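Local atomic coordinates of DUF3863 domain-containing protein (PDB entry 3LM3), a protein that is of unknown function but probably acts on carbohydrates, as a glycoside hydrolase or deacetylase. Residues L357-F362 with A370-W375; K365-A370 with R441-E446; P381-D386 with P426-K431; F387-L392 with I412-Q417. All coordinates share one frame; numbering follows the deposited sequence.

How the contacts relate
All four contacts belong to the antiparallel four-stranded sheet of the C-terminal part of the chain and to the segments laid against it. Contact 1 is the central hairpin, contact 2 brings helix 434-443 to strand 367-374, and contacts 3 and 4 attach two loop segments to the edge strand 383-389. Contacts 1 and 2 share Ala370, their centres about 15 Å apart. Contacts 3 and 4, with centres about 14 Å apart, are both nested within the chain loop closed by contact 2. Arg368 NH2 and Asp386 OD2 form a salt bridge of 2.8 Å between contacts 2 and 3. The side chains of Leu357 and Pro426 each lie about 4 Å from a bound PEG.

Contact 1 of 4, residues L357-F362 with A370-W375; sequences LEIKWF and ALLRDW
Leu357 to Trp361 run antiparallel to Ala370 to Asp374, the strand axes approaching to 4.7 Å with their directions 169° apart. Glu358 with Arg373 and Lys360 with Leu371 are the hydrogen-bonded pairs, each closed by two backbone bonds, while Leu357, Ile359 and Trp361 form non-hydrogen-bonded pairs with Asp374, Leu372 and Ala370. On the face carrying Trp361, Ala370 CB stands almost exactly above the six-membered ring, 3.4 Å from its centroid, in a CH-pi contact. On this same face Leu372 CD1 rests 3.9 Å from Ile359 CB. The other face of the sheet holds the polar pair. Glu358 and Arg373 lie side by side, and OE2 of Glu358 forms a salt bridge of 3.1 Å with NH2 of Arg373. That nitrogen meets OE2 from above the carboxylate plane, whereas OE2 lies in the guanidinium plane; the two groups are turned 74° against each other. A water donates to Glu358 OE2 and accepts from Arg373 NE, giving the pair a second link. Glu358 OE1 is taken by Arg346 in a further salt bridge, so the carboxylate is held between two arginines. The Trp361 ring also meets Phe222 and touches Asp386. An alanine at Trp361 would probably open a gap between these neighbours and leave the Ala370 methyl without the ring it covers. The hairpin fills the middle of the four-stranded sheet, strand 341-346 flanking Leu357 to Phe362 and strand 383-389 flanking Ala370 to Leu372, with helix 222-225 packed on Leu357 and Ile359.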
# COMPACT_ATOMS: atom_id res chain seq x y z
N LEU A 357 13.65 -1.52 20.07
CA LEU A 357 12.23 -1.17 20.06
C LEU A 357 11.34 -2.36 19.76
O LEU A 357 11.62 -3.18 18.88
CB LEU A 357 11.99 -0.05 19.05
CG LEU A 357 12.68 1.28 19.32
CD1 LEU A 357 12.44 2.26 18.16
CD2 LEU A 357 12.24 1.90 20.66
N GLU A 358 10.22 -2.45 20.51
CA GLU A 358 9.16 -3.39 20.25
C GLU A 358 7.90 -2.57 20.02
O GLU A 358 7.50 -1.74 20.90
CB GLU A 358 8.94 -4.34 21.40
CG GLU A 358 7.82 -5.32 21.14
CD GLU A 358 7.74 -6.37 22.23
OE1 GLU A 358 8.51 -7.35 22.18
OE2 GLU A 358 6.93 -6.19 23.15
N ILE A 359 7.27 -2.75 18.85
CA ILE A 359 6.03 -2.04 18.53
C ILE A 359 4.89 -3.03 18.44
O ILE A 359 5.07 -4.14 17.91
CB ILE A 359 6.15 -1.18 17.24
CG1 ILE A 359 4.93 -0.27 17.08
CG2 ILE A 359 6.35 -2.05 15.96
CD1 ILE A 359 5.19 0.84 16.06
N LYS A 360 3.73 -2.65 18.97
CA LYS A 360 2.53 -3.43 18.83
C LYS A 360 1.47 -2.53 18.21
O LYS A 360 1.18 -1.45 18.73
CB LYS A 360 2.03 -3.93 20.18
CG LYS A 360 2.97 -4.93 20.82
CD LYS A 360 2.42 -5.50 22.12
CE LYS A 360 3.35 -6.59 22.61
NZ LYS A 360 2.95 -7.18 23.94
N TRP A 361 0.84 -3.00 17.13
CA TRP A 361 -0.30 -2.31 16.50
C TRP A 361 -1.58 -3.11 16.72
O TRP A 361 -1.55 -4.35 16.70
CB TRP A 361 -0.10 -2.18 14.99
CG TRP A 361 0.60 -0.93 14.56
CD1 TRP A 361 1.89 -0.81 14.12
CD2 TRP A 361 0.04 0.39 14.54
NE1 TRP A 361 2.16 0.51 13.81
CE2 TRP A 361 1.04 1.26 14.06
CE3 TRP A 361 -1.21 0.93 14.89
CZ2 TRP A 361 0.83 2.63 13.93
CZ3 TRP A 361 -1.40 2.30 14.77
CH2 TRP A 361 -0.40 3.12 14.28
N PHE A 362 -2.67 -2.39 16.93
CA PHE A 362 -4.03 -2.91 17.06
C PHE A 362 -4.90 -2.09 16.13
O PHE A 362 -4.86 -0.85 16.19
CB PHE A 362 -4.52 -2.76 18.51
CG PHE A 362 -3.63 -3.41 19.52
CD1 PHE A 362 -2.49 -2.76 19.97
CD2 PHE A 362 -3.91 -4.70 20.00
CE1 PHE A 362 -1.65 -3.34 20.90
CE2 PHE A 362 -3.06 -5.29 20.95
CZ PHE A 362 -1.93 -4.62 21.37
N ALA A 370 -1.20 2.09 18.64
CA ALA A 370 0.18 1.59 18.64
C ALA A 370 0.84 1.83 19.99
O ALA A 370 0.78 2.95 20.54
CB ALA A 370 1.01 2.30 17.58
N LEU A 371 1.52 0.80 20.49
CA LEU A 371 2.28 0.86 21.72
C LEU A 371 3.74 0.61 21.36
O LEU A 371 4.05 -0.28 20.54
CB LEU A 371 1.79 -0.23 22.68
CG LEU A 371 0.32 -0.20 23.06
CD1 LEU A 371 -0.02 -1.42 23.96
CD2 LEU A 371 -0.04 1.10 23.74
N LEU A 372 4.64 1.36 21.98
CA LEU A 372 6.08 1.26 21.70
C LEU A 372 6.81 1.10 23.02
O LEU A 372 6.51 1.82 24.01
CB LEU A 372 6.57 2.52 21.02
CG LEU A 372 8.00 2.45 20.47
CD1 LEU A 372 8.13 1.48 19.29
CD2 LEU A 372 8.47 3.83 20.07
N ARG A 373 7.79 0.19 23.04
CA ARG A 373 8.53 -0.13 24.27
C ARG A 373 10.01 -0.29 23.96
O ARG A 373 10.37 -0.85 22.93
CB ARG A 373 7.99 -1.41 24.89
CG ARG A 373 8.64 -1.80 26.21
CD ARG A 373 7.88 -2.93 26.91
NE ARG A 373 7.90 -4.20 26.19
CZ ARG A 373 8.76 -5.20 26.42
NH1 ARG A 373 9.69 -5.08 27.35
NH2 ARG A 373 8.68 -6.32 25.71
N ASP A 374 10.86 0.26 24.82
CA ASP A 374 12.31 0.08 24.79
C ASP A 374 12.56 -1.17 25.60
O ASP A 374 12.73 -1.08 26.84
CB ASP A 374 13.02 1.32 25.37
CG ASP A 374 14.50 1.11 25.60
OD1 ASP A 374 15.08 0.22 24.96
OD2 ASP A 374 15.08 1.84 26.46
N TRP A 375 12.63 -2.33 24.95
CA TRP A 375 12.73 -3.60 25.65
C TRP A 375 14.16 -3.86 26.15
O TRP A 375 14.35 -4.78 26.94
CB TRP A 375 12.19 -4.78 24.83
CG TRP A 375 12.98 -5.08 23.60
CD1 TRP A 375 12.79 -4.59 22.36
CD2 TRP A 375 14.07 -6.00 23.51
NE1 TRP A 375 13.70 -5.12 21.50
CE2 TRP A 375 14.52 -5.97 22.18
CE3 TRP A 375 14.73 -6.83 24.43
CZ2 TRP A 375 15.58 -6.76 21.73
CZ3 TRP A 375 15.81 -7.59 23.99
CH2 TRP A 375 16.22 -7.55 22.65
O HOH W 1 5.20 -2.27 22.42
O HOH W 2 5.67 -4.16 24.28

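Contact 2 of 4, residues K365-A370 with R441-E446; sequences KEFRLA and RKYYPE
Glu366 and Phe367 meet Lys442, Tyr443 and Tyr444 in an aromatic cluster flanked by a salt bridge, where the start of strand 367-374 faces the C-terminal part of helix 434-443 and the turn after it. Glu366 OE1 receives two donors. Tyr443 OH bonds it at 2.6 Å on the anti lone pair, and Lys442 NZ comes to the syn lone pair at 2.9 Å as a salt bridge. One oxygen thus ties down both the tyrosine hydroxyl and the ammonium, and the nearby positive charge would probably favour the ionised carboxylate. With CG between the backbone N and the carbonyl carbon (chi1 64°), Phe367 is placed for its ring to reach both tyrosines. The ring turns an edge toward the face of Tyr443 in an offset edge-to-face pair, centroids 5.5 Å apart and planes at 89°. Against Tyr444 the same ring meets rim to rim, with Phe367 CZ 3.6 Å from Tyr444 CE2. Tyr443 CB in turn covers the centre of one face of the Tyr444 ring, while the hydroxyl of Tyr444 is hydrogen-bonded to Asn340 and Asn364. Leu439 and Ile440 of helix 434-443 also pack on Phe367, and Phe362 of strand 357-363 and Phe387 of strand 383-389 extend the aromatic group across the sheet.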
# COMPACT_ATOMS: atom_id res chain seq x y z
N LYS A 365 -12.48 -1.66 13.67
CA LYS A 365 -13.41 -0.72 13.03
C LYS A 365 -13.43 0.64 13.72
O LYS A 365 -13.65 1.65 13.10
CB LYS A 365 -14.82 -1.32 13.04
CG LYS A 365 -15.89 -0.43 12.43
CD LYS A 365 -17.26 -1.07 12.45
CE LYS A 365 -17.96 -0.82 13.74
NZ LYS A 365 -19.37 -1.38 13.79
N GLU A 366 -13.24 0.64 15.04
CA GLU A 366 -13.44 1.85 15.82
C GLU A 366 -12.19 2.65 16.16
O GLU A 366 -12.32 3.82 16.48
CB GLU A 366 -14.26 1.54 17.06
CG GLU A 366 -15.73 1.26 16.71
CD GLU A 366 -16.61 1.08 17.94
OE1 GLU A 366 -16.45 0.06 18.64
OE2 GLU A 366 -17.43 1.97 18.19
N PHE A 367 -11.01 2.03 16.09
CA PHE A 367 -9.76 2.77 16.30
C PHE A 367 -8.55 1.95 15.85
O PHE A 367 -8.64 0.73 15.67
CB PHE A 367 -9.58 3.17 17.77
CG PHE A 367 -9.44 2.01 18.73
CD1 PHE A 367 -10.56 1.45 19.34
CD2 PHE A 367 -8.19 1.49 19.06
CE1 PHE A 367 -10.43 0.40 20.25
CE2 PHE A 367 -8.06 0.43 19.95
CZ PHE A 367 -9.19 -0.12 20.55
N ARG A 368 -7.44 2.66 15.70
CA ARG A 368 -6.14 1.99 15.74
C ARG A 368 -5.36 2.51 16.92
O ARG A 368 -5.56 3.64 17.39
CB ARG A 368 -5.36 2.17 14.42
CG ARG A 368 -4.86 3.58 14.15
CD ARG A 368 -4.02 3.71 12.91
NE ARG A 368 -3.17 4.88 13.00
CZ ARG A 368 -2.34 5.31 12.07
NH1 ARG A 368 -2.32 4.74 10.86
NH2 ARG A 368 -1.53 6.31 12.32
N LEU A 369 -4.43 1.67 17.37
CA LEU A 369 -3.62 1.92 18.55
C LEU A 369 -2.25 1.31 18.35
O LEU A 369 -2.15 0.15 18.00
CB LEU A 369 -4.27 1.29 19.78
CG LEU A 369 -3.49 1.26 21.10
CD1 LEU A 369 -3.40 2.67 21.72
CD2 LEU A 369 -4.18 0.31 22.12
N ALA A 370 -1.20 2.09 18.64
CA ALA A 370 0.18 1.59 18.64
C ALA A 370 0.84 1.83 19.99
O ALA A 370 0.78 2.95 20.54
CB ALA A 370 1.01 2.30 17.58
N ARG A 441 -10.71 -0.81 26.21
CA ARG A 441 -11.07 -1.97 27.05
C ARG A 441 -12.13 -2.86 26.39
O ARG A 441 -12.08 -4.09 26.55
CB ARG A 441 -11.54 -1.54 28.44
CG ARG A 441 -11.69 -2.71 29.42
CD ARG A 441 -12.30 -2.28 30.76
NE ARG A 441 -11.40 -1.41 31.50
CZ ARG A 441 -10.45 -1.82 32.32
NH1 ARG A 441 -10.25 -3.12 32.53
NH2 ARG A 441 -9.68 -0.93 32.94
N LYS A 442 -13.05 -2.25 25.65
CA LYS A 442 -14.08 -2.93 24.85
C LYS A 442 -13.49 -3.96 23.90
O LYS A 442 -14.08 -5.02 23.68
CB LYS A 442 -14.86 -1.89 24.03
CG LYS A 442 -15.90 -2.44 23.06
CD LYS A 442 -16.65 -1.31 22.38
CE LYS A 442 -17.55 -1.79 21.24
NZ LYS A 442 -18.36 -0.66 20.70
N TYR A 443 -12.34 -3.63 23.31
CA TYR A 443 -11.67 -4.55 22.42
C TYR A 443 -10.54 -5.34 23.05
O TYR A 443 -10.38 -6.53 22.76
CB TYR A 443 -11.15 -3.79 21.18
CG TYR A 443 -12.22 -3.32 20.24
CD1 TYR A 443 -12.90 -2.15 20.46
CD2 TYR A 443 -12.54 -4.07 19.09
CE1 TYR A 443 -13.88 -1.72 19.61
CE2 TYR A 443 -13.51 -3.65 18.23
CZ TYR A 443 -14.19 -2.47 18.48
OH TYR A 443 -15.16 -2.00 17.63
N TYR A 444 -9.69 -4.68 23.86
CA TYR A 444 -8.45 -5.26 24.38
C TYR A 444 -8.34 -4.96 25.90
O TYR A 444 -7.48 -4.19 26.34
CB TYR A 444 -7.20 -4.71 23.65
CG TYR A 444 -7.37 -4.61 22.14
CD1 TYR A 444 -7.53 -5.75 21.36
CD2 TYR A 444 -7.41 -3.37 21.51
CE1 TYR A 444 -7.71 -5.66 19.97
CE2 TYR A 444 -7.59 -3.27 20.10
CZ TYR A 444 -7.75 -4.41 19.36
OH TYR A 444 -7.92 -4.29 17.99
N PRO A 445 -9.22 -5.59 26.69
CA PRO A 445 -9.23 -5.32 28.14
C PRO A 445 -7.89 -5.63 28.81
O PRO A 445 -7.52 -4.98 29.80
CB PRO A 445 -10.36 -6.22 28.66
CG PRO A 445 -10.47 -7.33 27.66
CD PRO A 445 -10.13 -6.68 26.32
N GLU A 446 -7.16 -6.60 28.27
CA GLU A 446 -5.85 -6.98 28.80
C GLU A 446 -4.79 -5.86 28.79
O GLU A 446 -3.81 -5.91 29.54
CB GLU A 446 -5.32 -8.21 28.05
CG GLU A 446 -4.81 -7.97 26.61
CD GLU A 446 -5.90 -7.94 25.53
OE1 GLU A 446 -7.12 -7.91 25.86
OE2 GLU A 446 -5.52 -7.91 24.34

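Contact 3 of 4, residues P381-D386 with P426-K431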
# COMPACT_ATOMS: atom_id res chain seq x y z
N PRO A 381 8.04 0.62 30.61
CA PRO A 381 6.71 0.28 30.09
C PRO A 381 6.53 0.61 28.61
O PRO A 381 7.34 1.36 28.04
CB PRO A 381 5.78 1.16 30.93
CG PRO A 381 6.56 2.39 31.15
CD PRO A 381 8.02 1.91 31.33
N ALA A 382 5.47 0.08 28.04
CA ALA A 382 5.04 0.49 26.70
C ALA A 382 4.29 1.82 26.80
O ALA A 382 3.59 2.09 27.78
CB ALA A 382 4.18 -0.58 26.06
N TYR A 383 4.51 2.66 25.80
CA TYR A 383 3.85 3.93 25.65
C TYR A 383 2.95 3.93 24.42
O TYR A 383 3.29 3.40 23.38
CB TYR A 383 4.88 5.05 25.49
CG TYR A 383 5.65 5.30 26.75
CD1 TYR A 383 6.72 4.49 27.11
CD2 TYR A 383 5.30 6.33 27.60
CE1 TYR A 383 7.42 4.71 28.30
CE2 TYR A 383 5.99 6.56 28.79
CZ TYR A 383 7.05 5.75 29.13
OH TYR A 383 7.75 5.97 30.31
N VAL A 384 1.82 4.60 24.55
CA VAL A 384 0.96 4.87 23.41
C VAL A 384 1.64 5.89 22.53
O VAL A 384 1.90 7.02 22.95
CB VAL A 384 -0.41 5.43 23.86
CG1 VAL A 384 -1.31 5.75 22.63
CG2 VAL A 384 -1.16 4.47 24.78
N ILE A 385 1.91 5.51 21.28
CA ILE A 385 2.43 6.45 20.28
C ILE A 385 1.41 6.82 19.20
O ILE A 385 1.64 7.75 18.43
CB ILE A 385 3.76 5.97 19.62
CG1 ILE A 385 3.56 4.74 18.75
CG2 ILE A 385 4.81 5.74 20.71
CD1 ILE A 385 4.76 4.50 17.78
N ASP A 386 0.31 6.08 19.13
CA ASP A 386 -0.78 6.41 18.20
C ASP A 386 -2.07 5.92 18.82
O ASP A 386 -2.17 4.78 19.27
CB ASP A 386 -0.57 5.75 16.83
CG ASP A 386 -1.45 6.33 15.75
OD1 ASP A 386 -2.64 5.89 15.69
OD2 ASP A 386 -0.92 7.16 14.96
N PRO A 426 4.34 10.63 23.48
CA PRO A 426 3.97 9.30 23.94
C PRO A 426 3.63 9.29 25.43
O PRO A 426 4.34 9.92 26.25
CB PRO A 426 5.21 8.47 23.65
CG PRO A 426 5.76 9.13 22.40
CD PRO A 426 5.59 10.62 22.70
N VAL A 427 2.57 8.58 25.78
CA VAL A 427 2.09 8.51 27.17
C VAL A 427 1.68 7.10 27.53
O VAL A 427 1.26 6.34 26.67
CB VAL A 427 0.88 9.41 27.42
CG1 VAL A 427 1.25 10.88 27.20
CG2 VAL A 427 -0.30 9.01 26.54
N LEU A 428 1.74 6.77 28.82
CA LEU A 428 1.20 5.51 29.29
C LEU A 428 -0.29 5.44 29.00
O LEU A 428 -1.03 6.44 29.01
CB LEU A 428 1.42 5.35 30.80
CG LEU A 428 2.85 5.34 31.31
CD1 LEU A 428 2.82 5.27 32.83
CD2 LEU A 428 3.65 4.18 30.75
N ILE A 429 -0.75 4.22 28.78
CA ILE A 429 -2.13 4.00 28.44
C ILE A 429 -3.08 4.50 29.55
O ILE A 429 -4.19 4.98 29.28
CB ILE A 429 -2.33 2.49 28.08
CG1 ILE A 429 -3.49 2.31 27.10
CG2 ILE A 429 -2.42 1.64 29.30
CD1 ILE A 429 -3.53 0.91 26.50
N ASP A 430 -2.63 4.44 30.80
CA ASP A 430 -3.45 4.91 31.92
C ASP A 430 -3.50 6.44 32.04
O ASP A 430 -4.17 6.96 32.90
CB ASP A 430 -3.07 4.25 33.26
CG ASP A 430 -1.71 4.66 33.79
OD1 ASP A 430 -1.02 5.50 33.18
OD2 ASP A 430 -1.32 4.12 34.85
N LYS A 431 -2.81 7.15 31.14
CA LYS A 431 -2.90 8.59 31.02
C LYS A 431 -3.94 9.05 29.99
O LYS A 431 -4.25 10.24 29.92
CB LYS A 431 -1.54 9.17 30.60
CG LYS A 431 -0.42 8.90 31.51
CD LYS A 431 -0.63 9.54 32.85
CE LYS A 431 0.64 9.62 33.63
NZ LYS A 431 1.21 8.27 33.85
O HOH W 3 1.08 1.90 28.79
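Val384 and Val427 form a single antiparallel hydrogen-bonded bridge, with a shorter bond of 2.8 Å from Val384 N to Val427 O and a longer one of 3.3 Å from Val427 N to Val384 O, and the pairing does not go on into a regular strand. Leu428 meets Pro381 and Tyr383 through its CD2 methyl. This methyl lies over one face of the Tyr383 ring, 4.1 Å from the centroid and offset toward the rim, in a CH-pi contact. It also presses against Pro381 CG at 3.4 Å, tighter than usual for two carbons. Tyr383 CG is anti to its carbonyl carbon (chi1 -69°), and from there the ring flanks the loop backbone, with Val427 N in plane at its edge. At the root of the same side chain, Tyr383 CB packs on Pro426 CB at 3.9 Å. An alanine at Tyr383 would probably leave Leu428 CD2 without this ring face and open a gap beside the loop. This is the outer edge of the four-stranded sheet, and the edge strand is itself irregular: Ile385 and Asp386 both face Ala370, a classic beta bulge. From the bridge residue itself, Val384 CG2 meets Ile429 CG1 at 3.9 Å, and further along the strand Ile385 CG2 touches the Pro426 ring at CG. A water accepts from Ile429 N and donates to Ala382 O, joining the two backbones where the 3-10 turn of Ile429 to Lys431 begins.

Contact 4 of 4, residues F387-L392 with I412-Q417; sequences FTRYDL and INKINQ
At the edge of the antiparallel sheet, Phe387 of strand 383-389 pairs with Ile415 of an irregular loop in a single hydrogen-bonded bridge. Phe387 N bonds Ile415 O at 2.8 Å, and Ile415 N returns to Phe387 O at 3.1 Å. Two residues along the strand, at Arg389, the side chain of Asn413, two residues before Ile415, takes over. Its OD1 accepts from Arg389 N at 2.9 Å, in plane and on a lone pair, and its ND2 donates to Arg389 O at the same length. The amide group thus stands in for a backbone partner, gripping both the N-H and the carbonyl of the strand residue. Asn413 OD1 also accepts from Lys414 N, so two N-H groups fix this oxygen. Leu392 CD1 packs on the amide carbon, Asn413 CG, at 4.0 Å. The loop therefore adds to the sheet edge without becoming a strand itself, and two waters link Thr388 to it. One water accepts from Asn413 N and donates to Thr388 OG1; a second donates to the same hydroxyl and accepts from Asn416 ND2. Thr388 OG1 is also hydrogen-bonded to Asp386 OD1 within the edge strand. Lys414 runs beside Phe387, its CB 3.9 Å from Phe387 CD2. Arg389 is gripped side-on by Asp391, NE to OD1 and NH2 to OD2, each on a syn lone pair. Its NH1 comes within 4.3 Å of Lys414 NZ, and Asp436 of helix 434-443 forms salt bridges with both, which would probably offset the repulsion.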
# COMPACT_ATOMS: atom_id res chain seq x y z
N PHE A 387 -3.09 6.78 18.84
CA PHE A 387 -4.45 6.38 19.14
C PHE A 387 -5.32 7.24 18.26
O PHE A 387 -5.41 8.46 18.47
CB PHE A 387 -4.78 6.56 20.62
CG PHE A 387 -6.19 6.16 20.97
CD1 PHE A 387 -6.61 4.84 20.79
CD2 PHE A 387 -7.08 7.08 21.47
CE1 PHE A 387 -7.91 4.47 21.08
CE2 PHE A 387 -8.39 6.70 21.77
CZ PHE A 387 -8.79 5.40 21.59
N THR A 388 -5.90 6.63 17.23
CA THR A 388 -6.67 7.32 16.23
C THR A 388 -8.06 6.71 16.22
O THR A 388 -8.22 5.54 15.89
CB THR A 388 -5.99 7.17 14.85
OG1 THR A 388 -4.65 7.65 14.89
CG2 THR A 388 -6.75 7.93 13.75
N ARG A 389 -9.06 7.49 16.61
CA ARG A 389 -10.44 7.02 16.68
C ARG A 389 -11.17 7.17 15.37
O ARG A 389 -11.05 8.16 14.69
CB ARG A 389 -11.18 7.80 17.77
CG ARG A 389 -10.73 7.43 19.15
CD ARG A 389 -11.47 8.19 20.21
NE ARG A 389 -12.86 7.77 20.29
CZ ARG A 389 -13.61 7.95 21.35
NH1 ARG A 389 -13.11 8.53 22.45
NH2 ARG A 389 -14.85 7.52 21.33
N TYR A 390 -11.94 6.15 15.02
CA TYR A 390 -12.74 6.16 13.81
C TYR A 390 -14.22 6.38 14.08
O TYR A 390 -14.97 6.64 13.15
CB TYR A 390 -12.56 4.82 13.09
CG TYR A 390 -11.14 4.50 12.74
CD1 TYR A 390 -10.33 5.43 12.13
CD2 TYR A 390 -10.63 3.20 12.92
CE1 TYR A 390 -9.02 5.12 11.78
CE2 TYR A 390 -9.34 2.88 12.56
CZ TYR A 390 -8.52 3.85 12.01
OH TYR A 390 -7.23 3.53 11.62
N ASP A 391 -14.64 6.24 15.33
CA ASP A 391 -16.04 6.47 15.67
C ASP A 391 -16.40 7.95 15.59
O ASP A 391 -17.57 8.30 15.35
CB ASP A 391 -16.39 5.82 17.02
CG ASP A 391 -15.63 6.41 18.19
OD1 ASP A 391 -14.50 6.89 18.04
OD2 ASP A 391 -16.18 6.35 19.30
N LEU A 392 -15.42 8.81 15.76
CA LEU A 392 -15.57 10.24 15.56
C LEU A 392 -15.86 10.56 14.08
O LEU A 392 -15.33 9.91 13.17
CB LEU A 392 -14.29 10.97 16.02
CG LEU A 392 -13.87 10.78 17.48
CD1 LEU A 392 -12.53 11.45 17.77
CD2 LEU A 392 -14.97 11.33 18.41
N ILE A 412 -6.37 12.27 11.70
CA ILE A 412 -5.62 12.44 12.94
C ILE A 412 -6.55 13.05 13.97
O ILE A 412 -7.30 14.00 13.65
CB ILE A 412 -4.41 13.37 12.68
CG1 ILE A 412 -3.38 12.67 11.81
CG2 ILE A 412 -3.71 13.81 13.97
CD1 ILE A 412 -2.20 13.54 11.32
N ASN A 413 -6.54 12.51 15.18
CA ASN A 413 -7.31 13.12 16.25
C ASN A 413 -6.50 13.03 17.55
O ASN A 413 -5.70 13.92 17.78
CB ASN A 413 -8.75 12.59 16.32
CG ASN A 413 -8.86 11.08 16.16
OD1 ASN A 413 -8.40 10.32 16.99
ND2 ASN A 413 -9.58 10.67 15.12
N LYS A 414 -6.61 11.97 18.33
CA LYS A 414 -6.04 12.00 19.70
C LYS A 414 -4.49 12.02 19.75
O LYS A 414 -3.88 13.00 20.21
CB LYS A 414 -6.59 10.84 20.55
CG LYS A 414 -8.13 10.79 20.65
CD LYS A 414 -8.74 12.17 21.00
CE LYS A 414 -10.18 12.07 21.59
NZ LYS A 414 -10.21 11.68 23.04
N ILE A 415 -3.85 10.95 19.29
CA ILE A 415 -2.40 10.82 19.27
C ILE A 415 -2.00 10.20 17.93
O ILE A 415 -2.54 9.17 17.54
CB ILE A 415 -1.89 9.91 20.43
CG1 ILE A 415 -2.34 10.48 21.80
CG2 ILE A 415 -0.37 9.76 20.43
CD1 ILE A 415 -1.89 9.68 23.00
N ASN A 416 -1.03 10.83 17.26
CA ASN A 416 -0.55 10.32 15.96
C ASN A 416 0.95 10.05 16.01
O ASN A 416 1.72 10.86 16.51
CB ASN A 416 -0.90 11.30 14.85
CG ASN A 416 -0.19 10.97 13.56
OD1 ASN A 416 0.92 11.46 13.33
ND2 ASN A 416 -0.78 10.07 12.77
N GLN A 417 1.36 8.92 15.43
CA GLN A 417 2.74 8.42 15.51
C GLN A 417 3.80 9.37 14.99
O GLN A 417 4.94 9.30 15.44
CB GLN A 417 2.87 7.08 14.79
CG GLN A 417 2.67 7.17 13.27
CD GLN A 417 2.68 5.81 12.59
OE1 GLN A 417 3.34 4.89 13.07
NE2 GLN A 417 1.99 5.69 11.45
O HOH W 4 -4.62 10.52 15.81
O HOH W 5 -3.59 9.33 13.02